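Local coordinates for protein packaging enzyme P4 (Pseudomonas phage phi13, PDB 4BLP) that probably hydrolyses nucleoside triphosphates as a hexameric, RecA-like helicase motor that packages viral RNA into the phage capsid, at residues D[59-62]-D[63-67]; D[214-217]-D[218-222]. All coordinates share one frame; numbering follows the deposited sequence.

Contact 1. Residues D[59-62]-D[63-67]; sequences MTAL and PSEIL
Glu65 reaches back over the bend in the chain to Leu62, and its side chain can be followed atom by atom. CB, the first atom out, faces the preceding segment and sits 3.7 Å from Leu62 O. CG stands beside the backbone N of its own residue (chi1 -68°), and from there the chain runs extended, which carries the carboxylate past CB of Leu62 to the backbone N of Leu62. At the tip, OE1 accepts a nearly straight hydrogen bond from Leu62 N, 2.9 Å away with an N-H...O angle of 171°; the donor meets the anti side of the carboxylate, tilted 33° from its plane. The same OE1 lies 3.4 Å from CA of Ala61. Over the carboxylate passes the leucine side chain, with Leu62 CD1 3.9 Å from Glu65 CD. Backbone and side chain thus work together in a type I beta turn from Leu62 to Glu65, closed by Glu65 N donating to Leu62 O at 3.0 Å, and the turn delivers the chain into strand 65-70 at the edge of a small antiparallel sheet. A water lies within hydrogen-bonding distance of both Leu62 O and Glu65 O and has other acceptors nearby, so it need not donate to both at once. Within the turn, Ser64 OG hydrogen-bonds to Asp78 at the end of the neighbouring strand. The carboxylate of Glu65 has further donors in the loop after helix 47-51: OE1 also accepts from Leu54 N, and OE2 from Arg55 N.

Contact 2. Residues D[214-217]-D[218-222]; sequences SFRN and LVFGI
The short helix 216-221, which follows strand 210-213 in the P-loop NTPase core, is preceded by an ST turn at Ser214, with Phe215 as its N-cap. The carbonyl O of Phe215 accepts a hydrogen bond from Val219 N at 3.1 Å, with a weak second one from Leu218 N. Just before it, Ser214 OG accepts from Arg216 N at 3.1 Å, which defines the ST turn. The next helical bond, from Phe220 N to Arg216 O, is 2.8 Å long; Gly221 N donates to Asn217 O, and the bond from Ile222 N to Leu218 O ends the series.

Phe220 leans back over the first turn, so that Arg216 O lies over one face of its ring, 3.2 Å above the plane and offset toward the rim. Farther out, the guanidinium of Arg216 meets the same ring at its edge: NH2 lies in the ring plane, 3.7 Å from CE2, and CE2 in turn sits over one face of the guanidinium. With the two planes 70° apart, the arrangement is not a flat stack. The arginine gets there with CG between its backbone N and carbonyl carbon (chi1 74°) and a bend at chi3. Its charged end is held by Gly175 O and, across the subunit interface, by Thr240 and Ser276 of a neighbouring subunit, an arrangement that would fix the rotation of the guanidinium. Asn217 ND2 donates to Leu124 O of that same subunit.

On another side of the helix, Phe215 and Leu218 lie side by side, CD2 to CD2 at 3.8 Å. Phe215 rests on Ala255 and Ile257 of strand 252-257, while Leu218 packs against Leu235, Leu239 and Leu242 of helix 233-248.

How the contacts relate
Contact 1 precedes contact 2 along the chain, and their centres lie 26 Å apart, with nearest atoms about 14 Å from each other and no touch between them. Contact 1 leads into strand 65-70 of the small three-stranded antiparallel sheet; contact 2 follows strand 210-213 of the large mixed sheet that carries the P-loop core. Helix 233-248 links the two regions: Ile66 touches its Ile245 and Glu248, while contact 2 lies along it from the first turn to just past the middle. In the six-chain assembly, contact 2 lies at a subunit interface, whereas contact 1 comes near another chain only through Met59, which packs on Val39 of a neighbouring subunit.

Contact 1. Residues D[59-62]-D[63-67]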
loop_
_atom_site.group_PDB
_atom_site.type_symbol
_atom_site.label_atom_id
_atom_site.label_comp_id
_atom_site.label_asym_id
_atom_site.label_seq_id
_atom_site.Cartn_x
_atom_site.Cartn_y
_atom_site.Cartn_z
ATOM N N MET D 59 -22.635 -16.404 9.138
ATOM C CA MET D 59 -22.891 -14.972 9.403
ATOM C C MET D 59 -24.024 -14.724 10.364
ATOM O O MET D 59 -24.265 -13.570 10.728
ATOM C CB MET D 59 -23.322 -14.246 8.086
ATOM C CG MET D 59 -22.242 -14.032 7.074
ATOM S SD MET D 59 -21.179 -12.690 7.591
ATOM C CE MET D 59 -22.079 -11.250 7.086
ATOM N N THR D 60 -24.782 -15.755 10.710
ATOM C CA THR D 60 -25.986 -15.546 11.510
ATOM C C THR D 60 -25.668 -15.497 12.991
ATOM O O THR D 60 -25.422 -16.526 13.595
ATOM C CB THR D 60 -26.999 -16.648 11.194
ATOM O OG1 THR D 60 -27.138 -16.697 9.770
ATOM C CG2 THR D 60 -28.376 -16.404 11.853
ATOM N N ALA D 61 -25.737 -14.322 13.587
ATOM C CA ALA D 61 -25.441 -14.227 15.021
ATOM C C ALA D 61 -26.539 -14.893 15.837
ATOM O O ALA D 61 -27.744 -14.670 15.587
ATOM C CB ALA D 61 -25.305 -12.777 15.440
ATOM N N LEU D 62 -26.134 -15.781 16.756
ATOM C CA LEU D 62 -27.086 -16.331 17.705
ATOM C C LEU D 62 -27.473 -15.212 18.652
ATOM O O LEU D 62 -26.715 -14.237 18.765
ATOM C CB LEU D 62 -26.402 -17.479 18.502
ATOM C CG LEU D 62 -26.016 -18.733 17.736
ATOM C CD1 LEU D 62 -24.978 -19.588 18.548
ATOM C CD2 LEU D 62 -27.243 -19.547 17.382
ATOM N N PRO D 63 -28.575 -15.340 19.435
ATOM C CA PRO D 63 -28.900 -14.282 20.423
ATOM C C PRO D 63 -27.780 -14.071 21.451
ATOM O O PRO D 63 -27.655 -12.970 21.995
ATOM C CB PRO D 63 -30.173 -14.815 21.104
ATOM C CG PRO D 63 -30.780 -15.734 20.055
ATOM C CD PRO D 63 -29.605 -16.402 19.407
ATOM N N SER D 64 -26.940 -15.098 21.691
ATOM C CA SER D 64 -25.826 -14.992 22.644
ATOM C C SER D 64 -24.558 -14.326 22.054
ATOM O O SER D 64 -23.640 -13.996 22.813
ATOM C CB SER D 64 -25.438 -16.379 23.149
ATOM O OG SER D 64 -25.112 -17.237 22.063
ATOM N N GLU D 65 -24.482 -14.179 20.715
ATOM C CA GLU D 65 -23.247 -13.672 20.085
ATOM C C GLU D 65 -23.256 -12.180 19.807
ATOM O O GLU D 65 -24.236 -11.657 19.288
ATOM C CB GLU D 65 -22.999 -14.384 18.747
ATOM C CG GLU D 65 -22.655 -15.865 18.895
ATOM C CD GLU D 65 -22.543 -16.654 17.600
ATOM O OE1 GLU D 65 -23.317 -16.388 16.647
ATOM O OE2 GLU D 65 -21.710 -17.592 17.558
ATOM N N ILE D 66 -22.163 -11.487 20.136
ATOM C CA ILE D 66 -22.013 -10.071 19.794
ATOM C C ILE D 66 -20.809 -9.973 18.860
ATOM O O ILE D 66 -19.691 -10.253 19.288
ATOM C CB ILE D 66 -21.844 -9.127 20.998
ATOM C CG1 ILE D 66 -23.017 -9.261 22.001
ATOM C CG2 ILE D 66 -21.704 -7.645 20.503
ATOM C CD1 ILE D 66 -22.682 -8.622 23.374
ATOM N N LEU D 67 -21.032 -9.527 17.633
ATOM C CA LEU D 67 -19.948 -9.311 16.675
ATOM C C LEU D 67 -19.414 -7.888 16.837
ATOM O O LEU D 67 -20.198 -6.935 16.917
ATOM C CB LEU D 67 -20.496 -9.487 15.240
ATOM C CG LEU D 67 -19.512 -9.222 14.086
ATOM C CD1 LEU D 67 -18.416 -10.341 14.033
ATOM C CD2 LEU D 67 -20.283 -9.164 12.742
HETATM O O HOH W 1 -27.193 -11.446 18.659
#

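Contact 2. Residues D[214-217]-D[218-222]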
loop_
_atom_site.group_PDB
_atom_site.type_symbol
_atom_site.label_atom_id
_atom_site.label_comp_id
_atom_site.label_asym_id
_atom_site.label_seq_id
_atom_site.Cartn_x
_atom_site.Cartn_y
_atom_site.Cartn_z
ATOM N N SER D 214 -0.011 -5.924 29.292
ATOM C CA SER D 214 -0.579 -4.599 28.972
ATOM C C SER D 214 -1.261 -4.638 27.608
ATOM O O SER D 214 -1.381 -5.716 27.002
ATOM C CB SER D 214 0.574 -3.581 28.907
ATOM O OG SER D 214 1.370 -3.828 27.751
ATOM N N PHE D 215 -1.641 -3.457 27.087
ATOM C CA PHE D 215 -2.226 -3.372 25.751
ATOM C C PHE D 215 -1.167 -2.989 24.707
ATOM O O PHE D 215 -1.520 -2.554 23.608
ATOM C CB PHE D 215 -3.413 -2.363 25.760
ATOM C CG PHE D 215 -4.759 -2.912 26.160
ATOM C CD1 PHE D 215 -4.886 -4.202 26.661
ATOM C CD2 PHE D 215 -5.922 -2.150 26.002
ATOM C CE1 PHE D 215 -6.145 -4.713 27.037
ATOM C CE2 PHE D 215 -7.190 -2.676 26.343
ATOM C CZ PHE D 215 -7.296 -3.950 26.871
ATOM N N ARG D 216 0.124 -3.196 25.009
ATOM C CA ARG D 216 1.147 -2.841 24.013
ATOM C C ARG D 216 0.905 -3.548 22.635
ATOM O O ARG D 216 1.110 -2.909 21.608
ATOM C CB ARG D 216 2.561 -3.036 24.547
ATOM C CG ARG D 216 3.066 -4.424 24.679
ATOM C CD ARG D 216 4.313 -4.355 25.574
ATOM N NE ARG D 216 5.455 -3.658 24.980
ATOM C CZ ARG D 216 6.551 -4.270 24.546
ATOM N NH1 ARG D 216 6.660 -5.592 24.629
ATOM N NH2 ARG D 216 7.560 -3.567 24.060
ATOM N N ASN D 217 0.446 -4.834 22.597
ATOM C CA ASN D 217 0.215 -5.464 21.283
ATOM C C ASN D 217 -0.956 -4.818 20.525
ATOM O O ASN D 217 -0.970 -4.879 19.297
ATOM C CB ASN D 217 -0.019 -6.962 21.438
ATOM C CG ASN D 217 1.255 -7.720 21.197
ATOM O OD1 ASN D 217 2.343 -7.165 21.282
ATOM N ND2 ASN D 217 1.136 -8.973 20.796
ATOM N N LEU D 218 -1.917 -4.201 21.256
ATOM C CA LEU D 218 -2.996 -3.464 20.602
ATOM C C LEU D 218 -2.417 -2.195 19.976
ATOM O O LEU D 218 -2.694 -1.875 18.806
ATOM C CB LEU D 218 -4.085 -3.134 21.651
ATOM C CG LEU D 218 -5.436 -2.782 21.090
ATOM C CD1 LEU D 218 -6.139 -4.062 20.521
ATOM C CD2 LEU D 218 -6.311 -2.096 22.193
ATOM N N VAL D 219 -1.570 -1.473 20.733
ATOM C CA VAL D 219 -0.909 -0.278 20.178
ATOM C C VAL D 219 -0.078 -0.637 18.964
ATOM O O VAL D 219 -0.115 0.053 17.940
ATOM C CB VAL D 219 -0.026 0.424 21.247
ATOM C CG1 VAL D 219 0.795 1.583 20.630
ATOM C CG2 VAL D 219 -0.872 0.904 22.412
ATOM N N PHE D 220 0.695 -1.719 19.065
ATOM C CA PHE D 220 1.565 -2.109 17.967
ATOM C C PHE D 220 0.810 -2.684 16.764
ATOM O O PHE D 220 1.222 -2.468 15.631
ATOM C CB PHE D 220 2.591 -3.157 18.463
ATOM C CG PHE D 220 3.571 -2.704 19.530
ATOM C CD1 PHE D 220 3.777 -1.353 19.792
ATOM C CD2 PHE D 220 4.279 -3.631 20.281
ATOM C CE1 PHE D 220 4.688 -0.948 20.778
ATOM C CE2 PHE D 220 5.186 -3.223 21.264
ATOM C CZ PHE D 220 5.414 -1.894 21.472
ATOM N N GLY D 221 -0.265 -3.389 17.011
ATOM C CA GLY D 221 -0.956 -4.127 15.966
ATOM C C GLY D 221 -2.141 -3.490 15.282
ATOM O O GLY D 221 -2.503 -3.940 14.203
ATOM N N ILE D 222 -2.780 -2.489 15.907
ATOM C CA ILE D 222 -3.951 -1.811 15.342
ATOM C C ILE D 222 -3.427 -0.575 14.618
ATOM O O ILE D 222 -3.243 0.476 15.240
ATOM C CB ILE D 222 -5.025 -1.459 16.412
ATOM C CG1 ILE D 222 -5.534 -2.684 17.177
ATOM C CG2 ILE D 222 -6.226 -0.707 15.780
ATOM C CD1 ILE D 222 -6.023 -3.901 16.306
#